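Local coordinates for protein glutathione S-transferase (Cupriavidus metallidurans, PDB 4MK3) that binds a sulfinic acid form of glutathione in a glutathione S-transferase fold and probably transfers glutathione to electrophilic substrates, at residues 35-43 with 215-223; 65-76 with 81-91. All coordinates share one frame; numbering follows the deposited sequence.

Contact 1 of 2, residues 35-43 with 215-223; sequences RKVRVVLAE and RQSFIDTEP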
loop_
_atom_site.group_PDB
_atom_site.type_symbol
_atom_site.label_atom_id
_atom_site.label_comp_id
_atom_site.label_asym_id
_atom_site.label_seq_id
_atom_site.Cartn_x
_atom_site.Cartn_y
_atom_site.Cartn_z
ATOM N N ARG A 35 3.523 3.838 13.513
ATOM C CA ARG A 35 4.134 3.047 14.581
ATOM C C ARG A 35 5.057 1.989 13.998
ATOM O O ARG A 35 6.131 1.741 14.523
ATOM C CB ARG A 35 3.109 2.384 15.491
ATOM C CG ARG A 35 3.777 1.735 16.703
ATOM C CD ARG A 35 2.844 0.894 17.508
ATOM N NE ARG A 35 3.443 0.511 18.780
ATOM C CZ ARG A 35 2.799 -0.131 19.730
ATOM N NH1 ARG A 35 1.543 -0.528 19.526
ATOM N NH2 ARG A 35 3.386 -0.384 20.884
ATOM N N LYS A 36 4.637 1.378 12.897
ATOM C CA LYS A 36 5.497 0.427 12.206
ATOM C C LYS A 36 6.853 1.032 11.864
ATOM O O LYS A 36 7.911 0.439 12.106
ATOM C CB LYS A 36 4.793 -0.107 10.949
ATOM C CG LYS A 36 5.641 -1.053 10.103
ATOM C CD LYS A 36 4.892 -1.581 8.870
ATOM C CE LYS A 36 4.518 -0.439 7.951
ATOM N NZ LYS A 36 3.959 -0.895 6.647
ATOM N N VAL A 37 6.839 2.245 11.306
ATOM C CA VAL A 37 8.070 2.932 10.965
ATOM C C VAL A 37 8.892 3.275 12.206
ATOM O O VAL A 37 10.097 3.103 12.224
ATOM C CB VAL A 37 7.766 4.204 10.158
ATOM C CG1 VAL A 37 9.009 5.101 10.067
ATOM C CG2 VAL A 37 7.207 3.839 8.787
ATOM N N ARG A 38 8.238 3.761 13.245
ATOM C CA ARG A 38 8.944 4.094 14.461
ATOM C C ARG A 38 9.580 2.865 15.107
ATOM O O ARG A 38 10.694 2.940 15.622
ATOM C CB ARG A 38 8.019 4.802 15.428
ATOM C CG ARG A 38 7.481 6.104 14.873
ATOM C CD ARG A 38 6.508 6.701 15.821
ATOM N NE ARG A 38 7.159 7.052 17.065
ATOM C CZ ARG A 38 6.532 7.131 18.223
ATOM N NH1 ARG A 38 5.249 6.840 18.272
ATOM N NH2 ARG A 38 7.191 7.483 19.319
ATOM N N VAL A 39 8.887 1.737 15.062
ATOM C CA VAL A 39 9.469 0.492 15.570
ATOM C C VAL A 39 10.709 0.111 14.757
ATOM O O VAL A 39 11.739 -0.233 15.326
ATOM C CB VAL A 39 8.429 -0.637 15.608
ATOM C CG1 VAL A 39 9.104 -1.998 15.834
ATOM C CG2 VAL A 39 7.384 -0.352 16.696
ATOM N N VAL A 40 10.622 0.197 13.433
ATOM C CA VAL A 40 11.768 -0.089 12.604
ATOM C C VAL A 40 12.917 0.852 12.988
ATOM O O VAL A 40 14.043 0.423 13.218
ATOM C CB VAL A 40 11.436 0.059 11.106
ATOM C CG1 VAL A 40 12.708 0.008 10.269
ATOM C CG2 VAL A 40 10.463 -1.048 10.679
ATOM N N LEU A 41 12.658 2.152 13.060
ATOM C CA LEU A 41 13.734 3.083 13.393
ATOM C C LEU A 41 14.361 2.799 14.751
ATOM O O LEU A 41 15.565 2.891 14.921
ATOM C CB LEU A 41 13.242 4.527 13.331
ATOM C CG LEU A 41 12.849 4.975 11.919
ATOM C CD1 LEU A 41 12.021 6.235 11.957
ATOM C CD2 LEU A 41 14.093 5.216 11.083
ATOM N N ALA A 42 13.545 2.420 15.724
ATOM C CA ALA A 42 14.060 2.073 17.040
ATOM C C ALA A 42 14.903 0.793 17.000
ATOM O O ALA A 42 15.980 0.733 17.580
ATOM C CB ALA A 42 12.917 1.908 18.011
ATOM N N GLU A 43 14.395 -0.222 16.312
ATOM C CA GLU A 43 15.133 -1.480 16.213
ATOM C C GLU A 43 16.498 -1.265 15.552
ATOM O O GLU A 43 17.492 -1.894 15.954
ATOM C CB GLU A 43 14.345 -2.522 15.412
ATOM C CG GLU A 43 13.025 -2.968 16.019
ATOM C CD GLU A 43 13.137 -3.937 17.173
ATOM O OE1 GLU A 43 14.262 -4.380 17.502
ATOM O OE2 GLU A 43 12.080 -4.275 17.761
ATOM N N ARG A 215 9.184 -6.010 23.649
ATOM C CA ARG A 215 10.339 -5.409 22.989
ATOM C C ARG A 215 10.357 -3.916 23.277
ATOM O O ARG A 215 9.318 -3.269 23.310
ATOM C CB ARG A 215 10.299 -5.647 21.481
ATOM C CG ARG A 215 10.453 -7.134 21.104
ATOM C CD ARG A 215 10.557 -7.310 19.613
ATOM N NE ARG A 215 11.840 -6.878 19.082
ATOM C CZ ARG A 215 12.908 -7.654 18.937
ATOM N NH1 ARG A 215 12.859 -8.942 19.307
ATOM N NH2 ARG A 215 14.025 -7.160 18.420
ATOM N N GLN A 216 11.557 -3.393 23.470
ATOM C CA GLN A 216 11.737 -1.980 23.796
ATOM C C GLN A 216 11.056 -1.074 22.755
ATOM O O GLN A 216 10.450 -0.049 23.104
ATOM C CB GLN A 216 13.220 -1.638 23.879
ATOM C CG GLN A 216 13.452 -0.282 24.539
ATOM C CD GLN A 216 13.024 -0.293 25.981
ATOM O OE1 GLN A 216 13.458 -1.151 26.762
ATOM N NE2 GLN A 216 12.151 0.633 26.356
ATOM N N SER A 217 11.171 -1.429 21.488
ATOM C CA SER A 217 10.594 -0.630 20.424
ATOM C C SER A 217 9.076 -0.495 20.540
ATOM O O SER A 217 8.509 0.542 20.204
ATOM C CB SER A 217 10.973 -1.241 19.087
ATOM O OG SER A 217 10.458 -2.572 19.033
ATOM N N PHE A 218 8.407 -1.555 20.971
ATOM C CA PHE A 218 6.975 -1.497 21.220
ATOM C C PHE A 218 6.650 -0.729 22.497
ATOM O O PHE A 218 5.747 0.116 22.514
ATOM C CB PHE A 218 6.364 -2.912 21.221
ATOM C CG PHE A 218 6.037 -3.410 19.828
ATOM C CD1 PHE A 218 7.028 -3.874 18.999
ATOM C CD2 PHE A 218 4.745 -3.342 19.352
ATOM C CE1 PHE A 218 6.728 -4.304 17.707
ATOM C CE2 PHE A 218 4.434 -3.757 18.059
ATOM C CZ PHE A 218 5.441 -4.225 17.241
ATOM N N ILE A 219 7.380 -1.013 23.578
ATOM C CA ILE A 219 7.182 -0.317 24.850
ATOM C C ILE A 219 7.231 1.207 24.670
ATOM O O ILE A 219 6.457 1.936 25.261
ATOM C CB ILE A 219 8.278 -0.754 25.844
ATOM C CG1 ILE A 219 8.045 -2.204 26.290
ATOM C CG2 ILE A 219 8.336 0.175 27.044
ATOM C CD1 ILE A 219 9.229 -2.804 27.009
ATOM N N ASP A 220 8.170 1.673 23.853
ATOM C CA ASP A 220 8.385 3.095 23.688
ATOM C C ASP A 220 7.404 3.768 22.727
ATOM O O ASP A 220 7.407 4.977 22.628
ATOM C CB ASP A 220 9.818 3.366 23.195
ATOM C CG ASP A 220 10.871 3.144 24.269
ATOM O OD1 ASP A 220 10.539 3.267 25.456
ATOM O OD2 ASP A 220 12.037 2.884 23.893
ATOM N N THR A 221 6.604 2.996 22.007
ATOM C CA THR A 221 5.709 3.525 20.968
ATOM C C THR A 221 4.231 3.204 21.189
ATOM O O THR A 221 3.443 3.239 20.243
ATOM C CB THR A 221 6.102 3.014 19.565
ATOM O OG1 THR A 221 6.031 1.587 19.539
ATOM C CG2 THR A 221 7.514 3.468 19.186
ATOM N N GLU A 222 3.831 2.875 22.410
ATOM C CA GLU A 222 2.420 2.565 22.660
ATOM C C GLU A 222 1.530 3.782 22.381
ATOM O O GLU A 222 1.916 4.933 22.690
ATOM C CB GLU A 222 2.237 2.099 24.106
ATOM C CG GLU A 222 2.913 0.774 24.350
ATOM C CD GLU A 222 2.919 0.332 25.794
ATOM O OE1 GLU A 222 3.533 -0.723 26.066
ATOM O OE2 GLU A 222 2.329 1.019 26.653
ATOM N N PRO A 223 0.335 3.558 21.796
ATOM C CA PRO A 223 -0.530 4.704 21.512
ATOM C C PRO A 223 -1.138 5.263 22.789
ATOM O O PRO A 223 -1.525 4.483 23.652
ATOM C CB PRO A 223 -1.615 4.111 20.616
ATOM C CG PRO A 223 -1.669 2.676 20.991
ATOM C CD PRO A 223 -0.264 2.294 21.337
HETATM O O HOH W 1 7.047 7.843 22.022
#

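Contact 2 of 2, residues 65-76 with 81-91; sequences FNPLGKVPCLVM and AVFDSRVIAEY. With GSF (L-gamma-glutamyl-3-sulfino-L-alanylglycine), chain E.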
loop_
_atom_site.group_PDB
_atom_site.type_symbol
_atom_site.label_atom_id
_atom_site.label_comp_id
_atom_site.label_asym_id
_atom_site.label_seq_id
_atom_site.Cartn_x
_atom_site.Cartn_y
_atom_site.Cartn_z
ATOM N N PHE A 65 4.872 17.859 1.849
ATOM C CA PHE A 65 5.813 16.752 1.829
ATOM C C PHE A 65 5.205 15.540 1.160
ATOM O O PHE A 65 5.847 14.893 0.345
ATOM C CB PHE A 65 6.253 16.414 3.254
ATOM C CG PHE A 65 6.804 17.588 3.999
ATOM C CD1 PHE A 65 7.986 18.155 3.607
ATOM C CD2 PHE A 65 6.138 18.095 5.098
ATOM C CE1 PHE A 65 8.502 19.254 4.298
ATOM C CE2 PHE A 65 6.642 19.182 5.782
ATOM C CZ PHE A 65 7.816 19.730 5.397
ATOM N N ASN A 66 3.968 15.210 1.527
ATOM C CA ASN A 66 3.281 14.048 0.963
ATOM C C ASN A 66 2.014 14.544 0.291
ATOM O O ASN A 66 1.044 14.911 0.979
ATOM C CB ASN A 66 2.932 13.018 2.037
ATOM C CG ASN A 66 2.268 11.790 1.453
ATOM O OD1 ASN A 66 2.048 11.726 0.249
ATOM N ND2 ASN A 66 1.941 10.825 2.297
ATOM N N PRO A 67 1.986 14.568 -1.054
ATOM C CA PRO A 67 0.778 15.036 -1.736
ATOM C C PRO A 67 -0.464 14.204 -1.447
ATOM O O PRO A 67 -1.585 14.678 -1.664
ATOM C CB PRO A 67 1.134 14.945 -3.217
ATOM C CG PRO A 67 2.236 14.001 -3.290
ATOM C CD PRO A 67 3.010 14.099 -1.996
ATOM N N LEU A 68 -0.271 12.987 -0.962
ATOM C CA LEU A 68 -1.399 12.130 -0.606
ATOM C C LEU A 68 -2.013 12.542 0.722
ATOM O O LEU A 68 -3.057 12.019 1.110
ATOM C CB LEU A 68 -0.979 10.667 -0.516
ATOM C CG LEU A 68 -0.295 10.078 -1.756
ATOM C CD1 LEU A 68 0.189 8.670 -1.444
ATOM C CD2 LEU A 68 -1.226 10.114 -2.970
ATOM N N GLY A 69 -1.343 13.433 1.445
ATOM C CA GLY A 69 -1.918 13.976 2.661
ATOM C C GLY A 69 -1.919 13.027 3.827
ATOM O O GLY A 69 -2.768 13.151 4.713
ATOM N N LYS A 70 -0.973 12.092 3.839
ATOM C CA LYS A 70 -0.942 11.039 4.847
ATOM C C LYS A 70 0.363 10.995 5.622
ATOM O O LYS A 70 1.420 11.408 5.128
ATOM C CB LYS A 70 -1.201 9.662 4.207
ATOM C CG LYS A 70 -2.598 9.510 3.651
ATOM C CD LYS A 70 -2.743 8.215 2.881
ATOM C CE LYS A 70 -4.130 8.026 2.421
ATOM N NZ LYS A 70 -4.963 7.557 3.562
ATOM N N VAL A 71 0.271 10.518 6.859
ATOM C CA VAL A 71 1.441 10.130 7.628
ATOM C C VAL A 71 1.481 8.611 7.720
ATOM O O VAL A 71 0.430 7.957 7.675
ATOM C CB VAL A 71 1.449 10.737 9.048
ATOM C CG1 VAL A 71 1.667 12.232 8.964
ATOM C CG2 VAL A 71 0.172 10.416 9.810
ATOM N N PRO A 72 2.684 8.037 7.868
ATOM C CA PRO A 72 3.975 8.695 8.029
ATOM C C PRO A 72 4.559 9.233 6.744
ATOM O O PRO A 72 4.292 8.749 5.642
ATOM C CB PRO A 72 4.880 7.578 8.565
ATOM C CG PRO A 72 4.249 6.299 8.028
ATOM C CD PRO A 72 2.788 6.566 8.023
ATOM N N CYS A 73 5.395 10.252 6.920
ATOM C CA CYS A 73 6.192 10.787 5.830
ATOM C C CYS A 73 7.547 11.151 6.419
ATOM O O CYS A 73 7.640 11.882 7.417
ATOM C CB CYS A 73 5.509 12.008 5.198
ATOM S SG CYS A 73 6.428 12.698 3.812
ATOM N N LEU A 74 8.614 10.612 5.831
ATOM C CA LEU A 74 9.976 10.898 6.262
ATOM C C LEU A 74 10.584 11.955 5.360
ATOM O O LEU A 74 10.555 11.830 4.140
ATOM C CB LEU A 74 10.817 9.622 6.188
ATOM C CG LEU A 74 12.231 9.700 6.745
ATOM C CD1 LEU A 74 12.217 9.730 8.271
ATOM C CD2 LEU A 74 13.061 8.520 6.225
ATOM N N VAL A 75 11.106 13.017 5.953
ATOM C CA VAL A 75 11.687 14.104 5.200
ATOM C C VAL A 75 13.162 14.101 5.507
ATOM O O VAL A 75 13.568 14.242 6.670
ATOM C CB VAL A 75 11.038 15.442 5.572
ATOM C CG1 VAL A 75 11.721 16.602 4.860
ATOM C CG2 VAL A 75 9.543 15.406 5.247
ATOM N N MET A 76 13.957 13.929 4.456
ATOM C CA MET A 76 15.388 13.705 4.587
ATOM C C MET A 76 16.155 15.011 4.695
ATOM O O MET A 76 15.610 16.112 4.482
ATOM C CB MET A 76 15.899 12.850 3.413
ATOM C CG MET A 76 15.134 11.526 3.278
ATOM S SD MET A 76 15.774 10.325 2.076
ATOM C CE MET A 76 15.364 11.096 0.507
ATOM N N ALA A 81 11.284 13.959 0.325
ATOM C CA ALA A 81 10.205 13.361 1.107
ATOM C C ALA A 81 9.963 11.917 0.695
ATOM O O ALA A 81 9.923 11.635 -0.503
ATOM C CB ALA A 81 8.921 14.182 0.950
ATOM N N VAL A 82 9.803 11.045 1.683
ATOM C CA VAL A 82 9.634 9.602 1.467
ATOM C C VAL A 82 8.297 9.159 2.071
ATOM O O VAL A 82 7.986 9.445 3.232
ATOM C CB VAL A 82 10.767 8.783 2.172
ATOM C CG1 VAL A 82 10.559 7.271 1.985
ATOM C CG2 VAL A 82 12.140 9.202 1.706
ATOM N N PHE A 83 7.534 8.391 1.293
ATOM C CA PHE A 83 6.278 7.798 1.731
ATOM C C PHE A 83 6.026 6.618 0.788
ATOM O O PHE A 83 6.674 6.551 -0.257
ATOM C CB PHE A 83 5.146 8.859 1.657
ATOM C CG PHE A 83 5.029 9.515 0.316
ATOM C CD1 PHE A 83 4.259 8.981 -0.692
ATOM C CD2 PHE A 83 5.717 10.695 0.042
ATOM C CE1 PHE A 83 4.182 9.563 -1.946
ATOM C CE2 PHE A 83 5.627 11.295 -1.188
ATOM C CZ PHE A 83 4.871 10.730 -2.206
ATOM N N ASP A 84 5.145 5.665 1.114
ATOM C CA ASP A 84 4.395 5.549 2.369
ATOM C C ASP A 84 5.162 4.716 3.404
ATOM O O ASP A 84 6.381 4.575 3.310
ATOM C CB ASP A 84 3.012 4.953 2.041
ATOM C CG ASP A 84 3.076 3.511 1.557
ATOM O OD1 ASP A 84 4.169 2.984 1.328
ATOM O OD2 ASP A 84 1.996 2.915 1.408
ATOM N N SER A 85 4.457 4.156 4.395
ATOM C CA SER A 85 5.132 3.427 5.471
ATOM C C SER A 85 5.980 2.277 4.979
ATOM O O SER A 85 7.011 1.995 5.555
ATOM C CB SER A 85 4.133 2.935 6.522
ATOM O OG SER A 85 3.318 1.852 6.033
ATOM N N ARG A 86 5.551 1.598 3.930
ATOM C CA ARG A 86 6.332 0.468 3.421
ATOM C C ARG A 86 7.632 0.920 2.799
ATOM O O ARG A 86 8.678 0.272 2.958
ATOM C CB ARG A 86 5.561 -0.290 2.363
ATOM C CG ARG A 86 4.292 -0.823 2.824
ATOM C CD ARG A 86 3.862 -1.872 1.807
ATOM N NE ARG A 86 2.475 -2.144 1.925
ATOM C CZ ARG A 86 1.798 -2.861 1.042
ATOM N NH1 ARG A 86 2.424 -3.368 -0.017
ATOM N NH2 ARG A 86 0.503 -3.087 1.248
ATOM N N VAL A 87 7.576 2.048 2.091
ATOM C CA VAL A 87 8.756 2.588 1.448
ATOM C C VAL A 87 9.744 3.108 2.492
ATOM O O VAL A 87 10.953 2.920 2.384
ATOM C CB VAL A 87 8.348 3.731 0.475
ATOM C CG1 VAL A 87 9.569 4.351 -0.186
ATOM C CG2 VAL A 87 7.406 3.194 -0.581
ATOM N N ILE A 88 9.221 3.753 3.527
ATOM C CA ILE A 88 10.055 4.247 4.610
ATOM C C ILE A 88 10.703 3.089 5.376
ATOM O O ILE A 88 11.900 3.121 5.671
ATOM C CB ILE A 88 9.236 5.105 5.577
ATOM C CG1 ILE A 88 8.670 6.343 4.857
ATOM C CG2 ILE A 88 10.097 5.505 6.776
ATOM C CD1 ILE A 88 7.557 7.021 5.662
ATOM N N ALA A 89 9.920 2.058 5.666
ATOM C CA ALA A 89 10.468 0.897 6.378
ATOM C C ALA A 89 11.595 0.221 5.602
ATOM O O ALA A 89 12.643 -0.099 6.164
ATOM C CB ALA A 89 9.360 -0.099 6.707
ATOM N N GLU A 90 11.375 -0.008 4.309
ATOM C CA GLU A 90 12.381 -0.629 3.445
ATOM C C GLU A 90 13.668 0.184 3.381
ATOM O O GLU A 90 14.772 -0.350 3.441
ATOM C CB GLU A 90 11.784 -0.838 2.047
ATOM C CG GLU A 90 12.751 -1.292 0.967
ATOM C CD GLU A 90 12.113 -1.319 -0.411
ATOM O OE1 GLU A 90 11.212 -0.480 -0.688
ATOM O OE2 GLU A 90 12.522 -2.175 -1.222
ATOM N N TYR A 91 13.522 1.492 3.247
ATOM C CA TYR A 91 14.680 2.351 3.191
ATOM C C TYR A 91 15.415 2.390 4.537
ATOM O O TYR A 91 16.641 2.285 4.579
ATOM C CB TYR A 91 14.257 3.741 2.767
ATOM C CG TYR A 91 15.420 4.694 2.662
ATOM C CD1 TYR A 91 16.480 4.435 1.805
ATOM C CD2 TYR A 91 15.465 5.833 3.433
ATOM C CE1 TYR A 91 17.546 5.297 1.709
ATOM C CE2 TYR A 91 16.530 6.707 3.345
ATOM C CZ TYR A 91 17.560 6.425 2.485
ATOM O OH TYR A 91 18.627 7.290 2.393
HETATM C CB1 GSF E . -1.388 4.671 4.696
HETATM C CG1 GSF E . -1.160 5.743 5.754
HETATM C CD1 GSF E . -2.453 6.356 6.246
HETATM O OE1 GSF E . -3.535 6.153 5.732
HETATM C C1 GSF E . 0.975 3.915 4.626
HETATM O O11 GSF E . 1.718 4.696 5.274
HETATM O O12 GSF E . 1.192 2.676 4.677
HETATM N N1 GSF E . -0.486 3.566 2.712
HETATM C CA1 GSF E . -0.162 4.472 3.811
HETATM N N2 GSF E . -2.353 7.171 7.364
HETATM C CA2 GSF E . -3.500 7.842 7.877
HETATM C CB2 GSF E . -3.298 8.164 9.321
HETATM S SG2 GSF E . -3.496 6.788 10.398
HETATM O O1S GSF E . -3.825 7.347 11.720
HETATM O O2S GSF E . -2.230 5.997 10.406
HETATM C C2 GSF E . -3.635 9.214 7.254
HETATM O O2 GSF E . -2.666 9.966 7.180
HETATM N N3 GSF E . -4.891 9.589 6.789
HETATM C CA3 GSF E . -5.080 10.902 6.245
HETATM C C3 GSF E . -5.927 10.886 4.966
HETATM O O31 GSF E . -6.350 11.993 4.518
HETATM O O32 GSF E . -6.198 9.818 4.377
#

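Contact 1 of 2, residues 35-43 with 215-223
Glu43 OE2 is gripped by two donors from opposite faces of the carboxylate plane: Ser217 OG at 2.7 Å, above it, and Arg215 NE at 2.9 Å on the syn side. Arg215 NH2 takes the other oxygen, Glu43 OE1, in a nearly straight bond (175°), making a side-on, two-nitrogen salt bridge with the carboxylate and guanidinium planes 36° apart. Tyr175 makes a cation-pi contact with the same arginine.

At the other end Arg35 stretches out fully, CG anti to the backbone N (chi1 -172°), and slips its guanidinium between Phe218 CD2 over one face and Glu222 CA and Pro223 CD over the other. Arg35 NE reaches Thr221 OG1 at 2.9 Å, and Arg35 NH2 reaches Phe218 O, also at 2.9 Å, opposite Thr221 N. Thr221 OG1 in turn donates to Ser217 O, on a lone pair. With an alanine here, Thr221 OG1 would probably lose its donor, Phe218 O would keep only Thr221 N of these two, and a gap would be likely beside the Phe218 ring. Between these ends Val39 CG2 lies over that ring in a CH-pi contact. A charged pair and an arginine bound to neutral oxygens thus join the N- and C-terminal domains.

Contact 2 of 2, residues 65-76 with 81-91
The beta hairpin of strands 73-75 and 81-82, with the glutathione-binding turns beside it, belongs to the thioredoxin-like N-terminal domain of the transferase fold. Leu74 and Val82 form its antiparallel hydrogen-bonded pair, Leu74 N to Val82 O at 2.9 Å and Val82 N to Leu74 O at 2.7 Å. On the face carrying these two side chains, Ile88 CG1 packs against Leu74 CB, while Met76 SD meets Val82 CG2 and makes an oblique Met-aromatic contact with Tyr91.

Asn66 lays its amide almost flat on the Phe83 ring, the planes 13° apart and Asn66 OD1 3.5 Å above the ring centre. With chi1 at 53°, Phe83 CG sits between its own backbone N and carbonyl carbon, which brings the ring under the amide. Asn66 OD1 also accepts from Leu68 N, an Asx turn, and ND2 donates to Lys70 O, so both ends of the amide are fixed.

The cis peptide before Pro72 is the family's hallmark, and it presents Val71 to the ligand as a short antiparallel partner: Val71 N gives to ligand O2 and Val71 O accepts from N2. Ser85 N, at the start of the helix, donates to ligand O11 at 2.9 Å, Ser85 OG binds O12 at 2.7 Å, and Asp84 OD2 takes amine N1. Lys70 NZ bridges O32 and OE1; Ser31, with Lys152 and Arg148 of the second subunit, adds further hydrogen bonds.

Read from the N terminus, helix 32-44 supplies the first half of contact 1, and its partner arrives only at 215-223, after 171 intervening residues. Contact 2 falls wholly within that long loop and closes a much shorter one, with four residues between 76 and 81. The two therefore nest without crossing. Contact 1 ties the N-terminal domain to the end of the C-terminal one; contact 2 works within the N-terminal domain, joining its hairpin to the following helix. Their centres lie about 17 Å apart, yet they touch: Val37 CG1 packs on Ile88 CG2 at 3.5 Å, and Lys36 NZ, also paired with Glu116 and Asp120, bonds to Ser85 OG.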